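Local coordinates for protein aryl esterase (Mycobacterium smegmatis, PDB 2Q0Q) that hydrolyses aryl esters as an SGNH-family hydrolase and also catalyses acyl transfer to alcohols in water, at residues 136-141 with 179-184; 10-15 with 193-198; 85-90 with 130-135. All coordinates share one frame; numbering follows the deposited sequence.

Interaction 1 of 3, residues 136-141 with 179-184; sequences VVSPPP and FFDAGS
The ring of Phe179 leans over the neighbouring strand toward Ser138, whose OG meets the ring edge near its plane, 3.3 Å from Phe179 CZ. With CG anti to the backbone N (chi1 167°), the ring reaches toward strand 136-138 and crosses Val136 at about a right angle, Phe179 CD1 lying near Val136 CG1. Ser138 OG donates to Asp181 OD1 across 2.8 Å. That oxygen is gripped from both faces of its carboxylate: the serine hydroxyl comes from above one face, and Gly183 N reaches it from the opposite face, closing an Asx turn. A water that donates to Asp181 OD1 and to Pro139 O adds a further link between the segments. The strands 136-138 and 179-181 run parallel, their segment axes 19° apart, and three backbone bonds join them. Phe180 N to Val136 O is short and nearly straight, 2.8 Å; Ser138 N to Phe180 O is longer, 3.2 Å; Ala182 N to Ser138 O carries the pairing past the end of the second strand. On the other face Val137 CG1 sits at the edge of the Phe180 ring and 3.9 Å from Ala182 CB, which also meets Pro140 CD at 4.0 Å. Helix 164-175 packs on the Phe179 and Ser138 face, helix 198-215 on that of Phe180 and Ala182. Parallel neighbouring strands joined through an intervening helical connection and sandwiched by helices fit the three-layer alpha/beta/alpha fold that SGNH hydrolases share with other alpha/beta proteins, here at the sheet edge formed within the chain by 179-181.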
ATOM      1  N   VAL G 136      -7.855  25.961  19.827  1.00 15.46           N
ATOM      2  CA  VAL G 136      -8.057  24.560  20.205  1.00 15.67           C
ATOM      3  C   VAL G 136      -9.168  24.502  21.274  1.00 15.50           C
ATOM      4  O   VAL G 136      -9.099  25.173  22.324  1.00 16.39           O
ATOM      5  CB  VAL G 136      -6.746  23.953  20.768  1.00 15.39           C
ATOM      6  CG1 VAL G 136      -6.974  22.525  21.323  1.00 15.88           C
ATOM      7  CG2 VAL G 136      -5.598  24.026  19.724  1.00 15.56           C
ATOM      8  N   VAL G 137     -10.201  23.715  20.996  1.00 15.48           N
ATOM      9  CA  VAL G 137     -11.327  23.604  21.930  1.00 15.17           C
ATOM     10  C   VAL G 137     -11.513  22.157  22.357  1.00 16.35           C
ATOM     11  O   VAL G 137     -11.706  21.280  21.521  1.00 17.07           O
ATOM     12  CB  VAL G 137     -12.633  24.091  21.316  1.00 16.22           C
ATOM     13  CG1 VAL G 137     -13.775  23.944  22.277  1.00 16.89           C
ATOM     14  CG2 VAL G 137     -12.512  25.556  20.823  1.00 16.36           C
ATOM     15  N   SER G 138     -11.471  21.919  23.670  1.00 15.71           N
ATOM     16  CA  SER G 138     -11.820  20.598  24.192  1.00 16.53           C
ATOM     17  C   SER G 138     -13.341  20.534  24.275  1.00 16.84           C
ATOM     18  O   SER G 138     -13.972  21.500  24.768  1.00 17.90           O
ATOM     19  CB  SER G 138     -11.175  20.332  25.565  1.00 15.97           C
ATOM     20  OG  SER G 138     -11.323  21.435  26.420  1.00 17.17           O
ATOM     21  N   PRO G 139     -13.944  19.417  23.801  1.00 17.13           N
ATOM     22  CA  PRO G 139     -15.391  19.284  23.951  1.00 17.34           C
ATOM     23  C   PRO G 139     -15.714  19.016  25.424  1.00 17.60           C
ATOM     24  O   PRO G 139     -14.833  18.659  26.199  1.00 16.52           O
ATOM     25  CB  PRO G 139     -15.718  18.048  23.115  1.00 16.36           C
ATOM     26  CG  PRO G 139     -14.484  17.197  23.260  1.00 17.39           C
ATOM     27  CD  PRO G 139     -13.358  18.216  23.169  1.00 18.05           C
ATOM     28  N   PRO G 140     -16.987  19.156  25.816  1.00 17.61           N
ATOM     29  CA  PRO G 140     -17.361  18.795  27.177  1.00 17.91           C
ATOM     30  C   PRO G 140     -17.368  17.283  27.381  1.00 18.16           C
ATOM     31  O   PRO G 140     -17.570  16.521  26.418  1.00 17.50           O
ATOM     32  CB  PRO G 140     -18.774  19.365  27.316  1.00 17.79           C
ATOM     33  CG  PRO G 140     -19.277  19.484  25.998  1.00 19.11           C
ATOM     34  CD  PRO G 140     -18.145  19.627  25.048  1.00 17.08           C
ATOM     35  N   PRO G 141     -17.166  16.835  28.634  1.00 18.16           N
ATOM     36  CA  PRO G 141     -17.180  15.402  28.885  1.00 18.67           C
ATOM     37  C   PRO G 141     -18.527  14.791  28.468  1.00 19.19           C
ATOM     38  O   PRO G 141     -19.580  15.444  28.594  1.00 19.26           O
ATOM     39  CB  PRO G 141     -16.948  15.313  30.395  1.00 19.27           C
ATOM     40  CG  PRO G 141     -16.234  16.595  30.740  1.00 19.09           C
ATOM     41  CD  PRO G 141     -16.904  17.604  29.862  1.00 18.57           C
ATOM     42  N   PHE G 179      -6.193  28.254  23.608  1.00 17.54           N
ATOM     43  CA  PHE G 179      -7.031  27.139  24.032  1.00 17.62           C
ATOM     44  C   PHE G 179      -8.314  27.644  24.702  1.00 16.97           C
ATOM     45  O   PHE G 179      -8.298  28.663  25.407  1.00 18.96           O
ATOM     46  CB  PHE G 179      -6.257  26.250  25.014  1.00 17.53           C
ATOM     47  CG  PHE G 179      -7.122  25.270  25.747  1.00 18.10           C
ATOM     48  CD1 PHE G 179      -7.543  24.095  25.117  1.00 17.12           C
ATOM     49  CD2 PHE G 179      -7.528  25.524  27.054  1.00 18.15           C
ATOM     50  CE1 PHE G 179      -8.350  23.192  25.785  1.00 18.41           C
ATOM     51  CE2 PHE G 179      -8.340  24.604  27.732  1.00 17.15           C
ATOM     52  CZ  PHE G 179      -8.748  23.446  27.088  1.00 18.16           C
ATOM     53  N   PHE G 180      -9.406  26.904  24.511  1.00 17.08           N
ATOM     54  CA  PHE G 180     -10.649  27.132  25.265  1.00 17.36           C
ATOM     55  C   PHE G 180     -11.329  25.795  25.577  1.00 17.20           C
ATOM     56  O   PHE G 180     -11.452  24.944  24.715  1.00 16.95           O
ATOM     57  CB  PHE G 180     -11.594  28.042  24.482  1.00 17.96           C
ATOM     58  CG  PHE G 180     -12.925  28.279  25.158  1.00 17.78           C
ATOM     59  CD1 PHE G 180     -13.031  29.162  26.225  1.00 19.44           C
ATOM     60  CD2 PHE G 180     -14.077  27.623  24.712  1.00 18.78           C
ATOM     61  CE1 PHE G 180     -14.270  29.361  26.872  1.00 19.70           C
ATOM     62  CE2 PHE G 180     -15.305  27.829  25.330  1.00 19.77           C
ATOM     63  CZ  PHE G 180     -15.404  28.702  26.403  1.00 19.75           C
ATOM     64  N   ASP G 181     -11.800  25.639  26.806  1.00 16.80           N
ATOM     65  CA  ASP G 181     -12.498  24.442  27.209  1.00 17.00           C
ATOM     66  C   ASP G 181     -13.995  24.683  27.170  1.00 16.81           C
ATOM     67  O   ASP G 181     -14.550  25.386  28.029  1.00 17.10           O
ATOM     68  CB  ASP G 181     -12.068  24.033  28.630  1.00 16.23           C
ATOM     69  CG  ASP G 181     -12.781  22.767  29.143  1.00 17.62           C
ATOM     70  OD1 ASP G 181     -13.357  22.008  28.332  1.00 17.54           O
ATOM     71  OD2 ASP G 181     -12.768  22.562  30.388  1.00 16.34           O
ATOM     72  N   ALA G 182     -14.656  24.018  26.237  1.00 17.11           N
ATOM     73  CA  ALA G 182     -16.105  24.097  26.134  1.00 17.96           C
ATOM     74  C   ALA G 182     -16.758  23.596  27.420  1.00 17.49           C
ATOM     75  O   ALA G 182     -17.818  24.079  27.807  1.00 18.72           O
ATOM     76  CB  ALA G 182     -16.592  23.316  24.948  1.00 17.70           C
ATOM     77  N   GLY G 183     -16.102  22.654  28.101  1.00 17.00           N
ATOM     78  CA  GLY G 183     -16.600  22.130  29.360  1.00 17.18           C
ATOM     79  C   GLY G 183     -16.557  23.145  30.489  1.00 17.15           C
ATOM     80  O   GLY G 183     -17.189  22.901  31.512  1.00 17.12           O
ATOM     81  N   SER G 184     -15.800  24.249  30.340  1.00 15.91           N
ATOM     82  CA  SER G 184     -15.811  25.342  31.351  1.00 17.09           C
ATOM     83  C   SER G 184     -17.136  26.136  31.387  1.00 17.10           C
ATOM     84  O   SER G 184     -17.425  26.838  32.380  1.00 16.63           O
ATOM     85  CB  SER G 184     -14.612  26.292  31.144  1.00 16.28           C
ATOM     86  OG  SER G 184     -14.734  27.091  29.972  1.00 19.85           O
TER
HETATM   87  O   HOH W   1     -13.697  19.378  28.601  1.00 23.61           O

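Interaction 2 of 3, residues 10-15 with 193-198; sequences DSLTWG and GIHFTE. With SO4 (sulfate ion), chain U.
Ile194 and His195 bring the second segment against Ser11 and Leu12, where the loop before helix 198-215 meets the short helix 11-14, which starts within the GDSL motif (Asp10, Ser11 and Leu12 are its last three residues); with Asp192, Ser11 and His195 have the geometry of a Ser-His-Asp catalytic triad, as in other SGNH hydrolases. Ile194 contributes its carbonyl, Ile194 O lying 3.5 Å from Leu12 CD2, while its CG2 branch rests over the centre of one face of the His195 ring. His195 follows with CG anti to the carbonyl carbon (chi1 -58°), which sends the imidazole toward the helix. Its NE2 edge faces Ser11, with Ser11 OG 3.0 Å from His195 NE2 and in the ring plane. The other nitrogen, ND1, is hydrogen-bonded to Asp192 OD2, which fixes the rotation of the ring, and Trp16 stacks on the imidazole. Phe196 turns its ring beneath Leu12, the two side chains crossing at about a right angle. Leu12 CD2 stands over one face in a CH-pi contact, 4.0 Å from the ring centroid and offset toward the rim, and Leu12 CD1 approaches Phe196 CZ to 3.9 Å. Helix 11-14 is itself capped by Asp10, whose OD1 accepts from Leu12 N at 3.0 Å, so the nucleophile candidate Ser11 is the first residue of a capped helix. A sulfate ion, probably from the crystallisation liquor, lies in this site and is also held by Ala55 N, Asn94 ND2 and Lys97 NZ. It bridges the pair: Ser11 OG donates to sulfate O2 over 2.8 Å, and His195 NE2 donates to sulfate O4 over 2.8 Å.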
ATOM      1  N   ASP G  10     -17.280  18.172  14.585  1.00 17.29           N
ATOM      2  CA  ASP G  10     -17.972  16.905  14.407  1.00 17.71           C
ATOM      3  C   ASP G  10     -19.482  17.192  14.545  1.00 18.13           C
ATOM      4  O   ASP G  10     -19.922  18.290  14.200  1.00 19.08           O
ATOM      5  CB  ASP G  10     -17.413  15.854  15.396  1.00 18.26           C
ATOM      6  CG  ASP G  10     -17.407  16.350  16.839  1.00 19.03           C
ATOM      7  OD1 ASP G  10     -18.295  17.161  17.143  1.00 16.80           O
ATOM      8  OD2 ASP G  10     -16.541  15.911  17.642  1.00 18.81           O
ATOM      9  N   SER G  11     -20.274  16.219  14.991  1.00 18.74           N
ATOM     10  CA  SER G  11     -21.717  16.390  15.136  1.00 19.05           C
ATOM     11  C   SER G  11     -22.032  17.588  16.022  1.00 18.94           C
ATOM     12  O   SER G  11     -23.045  18.248  15.841  1.00 19.84           O
ATOM     13  CB  SER G  11     -22.343  15.142  15.763  1.00 19.24           C
ATOM     14  OG  SER G  11     -21.668  14.807  16.972  1.00 20.08           O
ATOM     15  N   LEU G  12     -21.168  17.867  16.992  1.00 19.46           N
ATOM     16  CA  LEU G  12     -21.413  18.962  17.926  1.00 19.81           C
ATOM     17  C   LEU G  12     -21.343  20.300  17.191  1.00 19.87           C
ATOM     18  O   LEU G  12     -22.043  21.234  17.549  1.00 20.97           O
ATOM     19  CB  LEU G  12     -20.425  18.928  19.091  1.00 19.73           C
ATOM     20  CG  LEU G  12     -20.341  17.619  19.893  1.00 19.71           C
ATOM     21  CD1 LEU G  12     -19.223  17.763  20.897  1.00 21.83           C
ATOM     22  CD2 LEU G  12     -21.644  17.198  20.564  1.00 20.16           C
ATOM     23  N   THR G  13     -20.503  20.377  16.152  1.00 19.83           N
ATOM     24  CA  THR G  13     -20.385  21.563  15.334  1.00 19.69           C
ATOM     25  C   THR G  13     -21.441  21.558  14.231  1.00 20.04           C
ATOM     26  O   THR G  13     -22.058  22.587  13.954  1.00 20.72           O
ATOM     27  CB  THR G  13     -18.982  21.653  14.697  1.00 19.84           C
ATOM     28  OG1 THR G  13     -18.002  21.797  15.727  1.00 20.17           O
ATOM     29  CG2 THR G  13     -18.865  22.833  13.724  1.00 19.72           C
ATOM     30  N   TRP G  14     -21.681  20.393  13.642  1.00 19.04           N
ATOM     31  CA  TRP G  14     -22.784  20.250  12.669  1.00 19.57           C
ATOM     32  C   TRP G  14     -24.132  20.636  13.243  1.00 20.57           C
ATOM     33  O   TRP G  14     -24.915  21.328  12.594  1.00 20.98           O
ATOM     34  CB  TRP G  14     -22.869  18.811  12.144  1.00 19.10           C
ATOM     35  CG  TRP G  14     -23.859  18.614  11.023  1.00 19.44           C
ATOM     36  CD1 TRP G  14     -23.752  19.081   9.749  1.00 20.71           C
ATOM     37  CD2 TRP G  14     -25.089  17.897  11.089  1.00 20.48           C
ATOM     38  NE1 TRP G  14     -24.846  18.710   9.012  1.00 19.73           N
ATOM     39  CE2 TRP G  14     -25.675  17.957   9.806  1.00 16.06           C
ATOM     40  CE3 TRP G  14     -25.748  17.197  12.096  1.00 19.20           C
ATOM     41  CZ2 TRP G  14     -26.909  17.356   9.515  1.00 19.60           C
ATOM     42  CZ3 TRP G  14     -26.965  16.585  11.801  1.00 19.83           C
ATOM     43  CH2 TRP G  14     -27.527  16.668  10.516  1.00 19.49           C
ATOM     44  N   GLY G  15     -24.409  20.154  14.448  1.00 20.03           N
ATOM     45  CA  GLY G  15     -25.646  20.475  15.137  1.00 20.22           C
ATOM     46  C   GLY G  15     -26.584  19.293  15.195  1.00 20.50           C
ATOM     47  O   GLY G  15     -27.744  19.425  14.866  1.00 21.67           O
ATOM     48  N   GLY G 193     -26.745  11.596  25.864  1.00 20.58           N
ATOM     49  CA  GLY G 193     -25.498  11.602  26.662  1.00 19.70           C
ATOM     50  C   GLY G 193     -24.277  12.010  25.852  1.00 20.11           C
ATOM     51  O   GLY G 193     -23.143  11.991  26.369  1.00 19.59           O
ATOM     52  N   ILE G 194     -24.513  12.380  24.593  1.00 19.50           N
ATOM     53  CA  ILE G 194     -23.445  12.708  23.664  1.00 18.96           C
ATOM     54  C   ILE G 194     -23.581  14.124  23.104  1.00 19.23           C
ATOM     55  O   ILE G 194     -22.603  14.880  23.066  1.00 19.35           O
ATOM     56  CB  ILE G 194     -23.420  11.707  22.465  1.00 19.01           C
ATOM     57  CG1 ILE G 194     -23.298  10.255  22.956  1.00 18.75           C
ATOM     58  CG2 ILE G 194     -22.299  12.094  21.465  1.00 18.78           C
ATOM     59  CD1 ILE G 194     -23.649   9.213  21.895  1.00 18.98           C
ATOM     60  N   HIS G 195     -24.781  14.473  22.638  1.00 18.98           N
ATOM     61  CA  HIS G 195     -24.978  15.702  21.897  1.00 18.76           C
ATOM     62  C   HIS G 195     -25.579  16.797  22.767  1.00 19.04           C
ATOM     63  O   HIS G 195     -25.816  16.583  23.973  1.00 19.85           O
ATOM     64  CB  HIS G 195     -25.777  15.409  20.611  1.00 19.22           C
ATOM     65  CG  HIS G 195     -25.103  14.405  19.728  1.00 18.00           C
ATOM     66  ND1 HIS G 195     -25.436  13.066  19.733  1.00 20.06           N
ATOM     67  CD2 HIS G 195     -24.078  14.531  18.842  1.00 17.88           C
ATOM     68  CE1 HIS G 195     -24.664  12.416  18.879  1.00 16.85           C
ATOM     69  NE2 HIS G 195     -23.824  13.279  18.329  1.00 18.55           N
ATOM     70  N   PHE G 196     -25.752  17.974  22.162  1.00 18.96           N
ATOM     71  CA  PHE G 196     -26.083  19.196  22.896  1.00 18.40           C
ATOM     72  C   PHE G 196     -27.554  19.493  22.883  1.00 19.32           C
ATOM     73  O   PHE G 196     -28.229  19.288  21.896  1.00 19.62           O
ATOM     74  CB  PHE G 196     -25.408  20.448  22.340  1.00 17.91           C
ATOM     75  CG  PHE G 196     -23.903  20.496  22.484  1.00 18.34           C
ATOM     76  CD1 PHE G 196     -23.173  21.436  21.749  1.00 18.22           C
ATOM     77  CD2 PHE G 196     -23.205  19.649  23.352  1.00 18.63           C
ATOM     78  CE1 PHE G 196     -21.770  21.537  21.878  1.00 18.08           C
ATOM     79  CE2 PHE G 196     -21.813  19.727  23.465  1.00 17.29           C
ATOM     80  CZ  PHE G 196     -21.088  20.669  22.712  1.00 18.17           C
ATOM     81  N   THR G 197     -28.026  20.042  23.992  1.00 19.41           N
ATOM     82  CA  THR G 197     -29.340  20.673  24.045  1.00 20.46           C
ATOM     83  C   THR G 197     -29.284  22.027  23.351  1.00 20.90           C
ATOM     84  O   THR G 197     -28.206  22.505  22.960  1.00 21.88           O
ATOM     85  CB  THR G 197     -29.793  20.924  25.478  1.00 19.83           C
ATOM     86  OG1 THR G 197     -28.795  21.700  26.156  1.00 21.70           O
ATOM     87  CG2 THR G 197     -30.010  19.596  26.193  1.00 17.74           C
ATOM     88  N   GLU G 198     -30.452  22.635  23.169  1.00 21.47           N
ATOM     89  CA  GLU G 198     -30.509  23.998  22.637  1.00 22.43           C
ATOM     90  C   GLU G 198     -29.761  24.994  23.529  1.00 22.89           C
ATOM     91  O   GLU G 198     -29.071  25.886  23.001  1.00 22.49           O
ATOM     92  CB  GLU G 198     -31.954  24.462  22.513  1.00 22.85           C
ATOM     93  CG  GLU G 198     -32.750  23.706  21.462  1.00 26.19           C
ATOM     94  CD  GLU G 198     -34.208  24.155  21.416  1.00 26.40           C
ATOM     95  OE1 GLU G 198     -34.898  24.144  22.481  1.00 32.69           O
ATOM     96  OE2 GLU G 198     -34.630  24.494  20.287  1.00 33.69           O
TER
HETATM   97  S   SO4 U1830     -20.946  11.431  16.615  1.00 24.38           S
HETATM   98  O1  SO4 U1830     -20.622  11.174  18.067  1.00 22.17           O
HETATM   99  O2  SO4 U1830     -20.201  12.628  16.158  1.00 22.58           O
HETATM  100  O3  SO4 U1830     -20.714  10.158  15.905  1.00 22.41           O
HETATM  101  O4  SO4 U1830     -22.370  11.771  16.524  1.00 21.89           O

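Interaction 3 of 3, residues 85-90 with 130-135; sequences DLVIIM and PAPKVL
Val87 CG2 presses on the pyrrolidine ring of Pro132, 3.6 Å from Pro132 CG, and on the same face Ile89 CD1 meets Val134 CG2 at 3.8 Å. Ile89 reaches Val134 through an extended end, CD1 anti to CA (chi2 176°). On the other face Leu86 CD1 lies against Lys133, 3.7 Å from Lys133 CB, and the side chains of Ile88 and Leu135 touch more distantly. Between these two layers the backbones alternate as donor and acceptor: Lys133 N binds Asp85 O, Val87 N binds Lys133 O, Leu135 N binds Val87 O and Ile89 N binds Leu135 O, the last at 3.0 Å. The carboxylate of Asp85 turns from this pairing to accept from Arg4 N, and the Lys133 ammonium group bonds to Leu215 O. Strands 86-90 and 133-138 are parallel interior neighbours of the sheet, with strand 3-9 on the far side of 86-90. Helix 104-119 packs on the face of Val87, Ile89 and Pro132, and helix 198-215 on that of Leu86, Ile88 and Leu135.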
ATOM      1  N   ASP G  85      -9.216  34.216   9.071  1.00 19.17           N
ATOM      2  CA  ASP G  85      -8.664  34.913  10.218  1.00 19.08           C
ATOM      3  C   ASP G  85      -8.483  34.002  11.421  1.00 17.96           C
ATOM      4  O   ASP G  85      -7.520  34.166  12.175  1.00 18.88           O
ATOM      5  CB  ASP G  85      -9.530  36.125  10.559  1.00 19.81           C
ATOM      6  CG  ASP G  85      -9.491  37.163   9.457  1.00 21.64           C
ATOM      7  OD1 ASP G  85     -10.368  37.121   8.549  1.00 24.81           O
ATOM      8  OD2 ASP G  85      -8.515  37.949   9.439  1.00 24.78           O
ATOM      9  N   LEU G  86      -9.389  33.044  11.585  1.00 18.23           N
ATOM     10  CA  LEU G  86      -9.364  32.141  12.740  1.00 18.28           C
ATOM     11  C   LEU G  86     -10.022  30.786  12.400  1.00 18.16           C
ATOM     12  O   LEU G  86     -11.002  30.720  11.656  1.00 19.96           O
ATOM     13  CB  LEU G  86     -10.068  32.800  13.930  1.00 18.85           C
ATOM     14  CG  LEU G  86     -10.127  32.007  15.236  1.00 18.36           C
ATOM     15  CD1 LEU G  86      -8.746  31.873  15.860  1.00 18.31           C
ATOM     16  CD2 LEU G  86     -11.112  32.658  16.217  1.00 18.40           C
ATOM     17  N   VAL G  87      -9.432  29.713  12.902  1.00 17.68           N
ATOM     18  CA  VAL G  87     -10.004  28.382  12.782  1.00 17.68           C
ATOM     19  C   VAL G  87     -10.256  27.850  14.201  1.00 17.03           C
ATOM     20  O   VAL G  87      -9.327  27.716  14.988  1.00 16.59           O
ATOM     21  CB  VAL G  87      -9.067  27.411  12.035  1.00 17.49           C
ATOM     22  CG1 VAL G  87      -9.740  26.057  11.857  1.00 17.04           C
ATOM     23  CG2 VAL G  87      -8.648  27.999  10.693  1.00 18.52           C
ATOM     24  N   ILE G  88     -11.521  27.598  14.517  1.00 17.54           N
ATOM     25  CA  ILE G  88     -11.905  26.978  15.771  1.00 17.71           C
ATOM     26  C   ILE G  88     -12.020  25.492  15.536  1.00 17.47           C
ATOM     27  O   ILE G  88     -12.797  25.059  14.673  1.00 18.14           O
ATOM     28  CB  ILE G  88     -13.277  27.504  16.240  1.00 17.93           C
ATOM     29  CG1 ILE G  88     -13.198  29.019  16.498  1.00 18.59           C
ATOM     30  CG2 ILE G  88     -13.812  26.713  17.479  1.00 17.47           C
ATOM     31  CD1 ILE G  88     -14.526  29.659  16.903  1.00 19.45           C
ATOM     32  N   ILE G  89     -11.267  24.710  16.309  1.00 17.83           N
ATOM     33  CA  ILE G  89     -11.318  23.268  16.166  1.00 18.10           C
ATOM     34  C   ILE G  89     -11.796  22.634  17.480  1.00 17.39           C
ATOM     35  O   ILE G  89     -11.112  22.703  18.535  1.00 18.48           O
ATOM     36  CB  ILE G  89      -9.951  22.654  15.804  1.00 17.28           C
ATOM     37  CG1 ILE G  89      -9.225  23.450  14.718  1.00 18.27           C
ATOM     38  CG2 ILE G  89     -10.120  21.167  15.390  1.00 18.15           C
ATOM     39  CD1 ILE G  89      -7.853  22.874  14.470  1.00 17.78           C
HETATM   40  N   MSE G  90     -12.986  22.047  17.416  1.00 17.93           N
HETATM   41  CA  MSE G  90     -13.488  21.202  18.495  1.00 18.16           C
HETATM   42  C   MSE G  90     -13.695  19.780  17.971  1.00 17.27           C
HETATM   43  O   MSE G  90     -14.659  19.478  17.259  1.00 17.78           O
HETATM   44  CB  MSE G  90     -14.786  21.748  19.092  1.00 18.12           C
HETATM   45  CG  MSE G  90     -15.333  20.892  20.229  1.00 18.20           C
HETATM   46 SE   MSE G  90     -16.738  21.909  21.216  1.00 21.68          SE
HETATM   47  CE  MSE G  90     -18.099  21.790  19.854  1.00 17.99           C
ATOM     48  N   PRO G 130      -2.210  35.164   4.500  1.00 19.23           N
ATOM     49  CA  PRO G 130      -1.502  34.625   5.660  1.00 19.08           C
ATOM     50  C   PRO G 130      -2.249  33.429   6.259  1.00 19.33           C
ATOM     51  O   PRO G 130      -3.411  33.210   5.951  1.00 20.07           O
ATOM     52  CB  PRO G 130      -1.519  35.806   6.655  1.00 19.21           C
ATOM     53  CG  PRO G 130      -2.739  36.560   6.292  1.00 18.82           C
ATOM     54  CD  PRO G 130      -2.897  36.434   4.813  1.00 19.73           C
ATOM     55  N   ALA G 131      -1.582  32.664   7.111  1.00 18.77           N
ATOM     56  CA  ALA G 131      -2.285  31.626   7.862  1.00 19.40           C
ATOM     57  C   ALA G 131      -3.253  32.276   8.856  1.00 19.44           C
ATOM     58  O   ALA G 131      -2.944  33.329   9.424  1.00 20.31           O
ATOM     59  CB  ALA G 131      -1.309  30.740   8.585  1.00 18.86           C
ATOM     60  N   PRO G 132      -4.432  31.656   9.066  1.00 20.02           N
ATOM     61  CA  PRO G 132      -5.278  32.078  10.165  1.00 20.04           C
ATOM     62  C   PRO G 132      -4.685  31.745  11.517  1.00 19.81           C
ATOM     63  O   PRO G 132      -3.765  30.947  11.590  1.00 19.53           O
ATOM     64  CB  PRO G 132      -6.556  31.251   9.962  1.00 20.46           C
ATOM     65  CG  PRO G 132      -6.164  30.090   9.162  1.00 21.03           C
ATOM     66  CD  PRO G 132      -5.052  30.565   8.295  1.00 19.84           C
ATOM     67  N   LYS G 133      -5.225  32.357  12.571  1.00 19.36           N
ATOM     68  CA  LYS G 133      -4.984  31.886  13.930  1.00 20.12           C
ATOM     69  C   LYS G 133      -5.797  30.603  14.174  1.00 19.04           C
ATOM     70  O   LYS G 133      -6.674  30.252  13.396  1.00 18.24           O
ATOM     71  CB  LYS G 133      -5.377  32.974  14.928  1.00 21.14           C
ATOM     72  CG  LYS G 133      -4.441  34.176  14.943  1.00 22.71           C
ATOM     73  CD  LYS G 133      -4.816  35.160  16.051  1.00 23.91           C
ATOM     74  CE  LYS G 133      -4.148  36.533  15.836  1.00 26.74           C
ATOM     75  NZ  LYS G 133      -3.955  37.242  17.129  1.00 33.45           N
ATOM     76  N   VAL G 134      -5.473  29.891  15.258  1.00 18.62           N
ATOM     77  CA  VAL G 134      -6.186  28.682  15.638  1.00 19.05           C
ATOM     78  C   VAL G 134      -6.666  28.816  17.079  1.00 18.79           C
ATOM     79  O   VAL G 134      -6.036  29.469  17.899  1.00 19.81           O
ATOM     80  CB  VAL G 134      -5.309  27.406  15.469  1.00 18.63           C
ATOM     81  CG1 VAL G 134      -4.161  27.391  16.505  1.00 20.69           C
ATOM     82  CG2 VAL G 134      -6.175  26.121  15.585  1.00 18.52           C
ATOM     83  N   LEU G 135      -7.806  28.202  17.362  1.00 17.74           N
ATOM     84  CA  LEU G 135      -8.298  28.064  18.721  1.00 16.77           C
ATOM     85  C   LEU G 135      -8.615  26.589  18.939  1.00 16.35           C
ATOM     86  O   LEU G 135      -9.502  26.036  18.290  1.00 17.01           O
ATOM     87  CB  LEU G 135      -9.549  28.933  18.952  1.00 17.36           C
ATOM     88  CG  LEU G 135     -10.293  28.757  20.285  1.00 17.12           C
ATOM     89  CD1 LEU G 135      -9.338  28.993  21.463  1.00 17.35           C
ATOM     90  CD2 LEU G 135     -11.502  29.683  20.385  1.00 16.86           C
TER

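All three contacts are buried; Lys133 of interaction 3 is the one touching residue that is exposed. Interactions 1 and 3 share strand 133-138, which has 86-90 on one side and 179-181 on the other; a probable Val137 N to Ile89 O bond ties them directly. Interaction 3 joins interior strands almost wholly by backbone bonds and aliphatic side chains. Interaction 1 reaches the outermost strand within the chain and adds a carboxylate, a hydroxyl and a water. Interaction 2 joins no strands: its loop and helix carry the probable catalytic pair and the sulfate. It rests on the other two, Phe196 packing on Pro140 and Leu12 on Met90, present as selenomethionine.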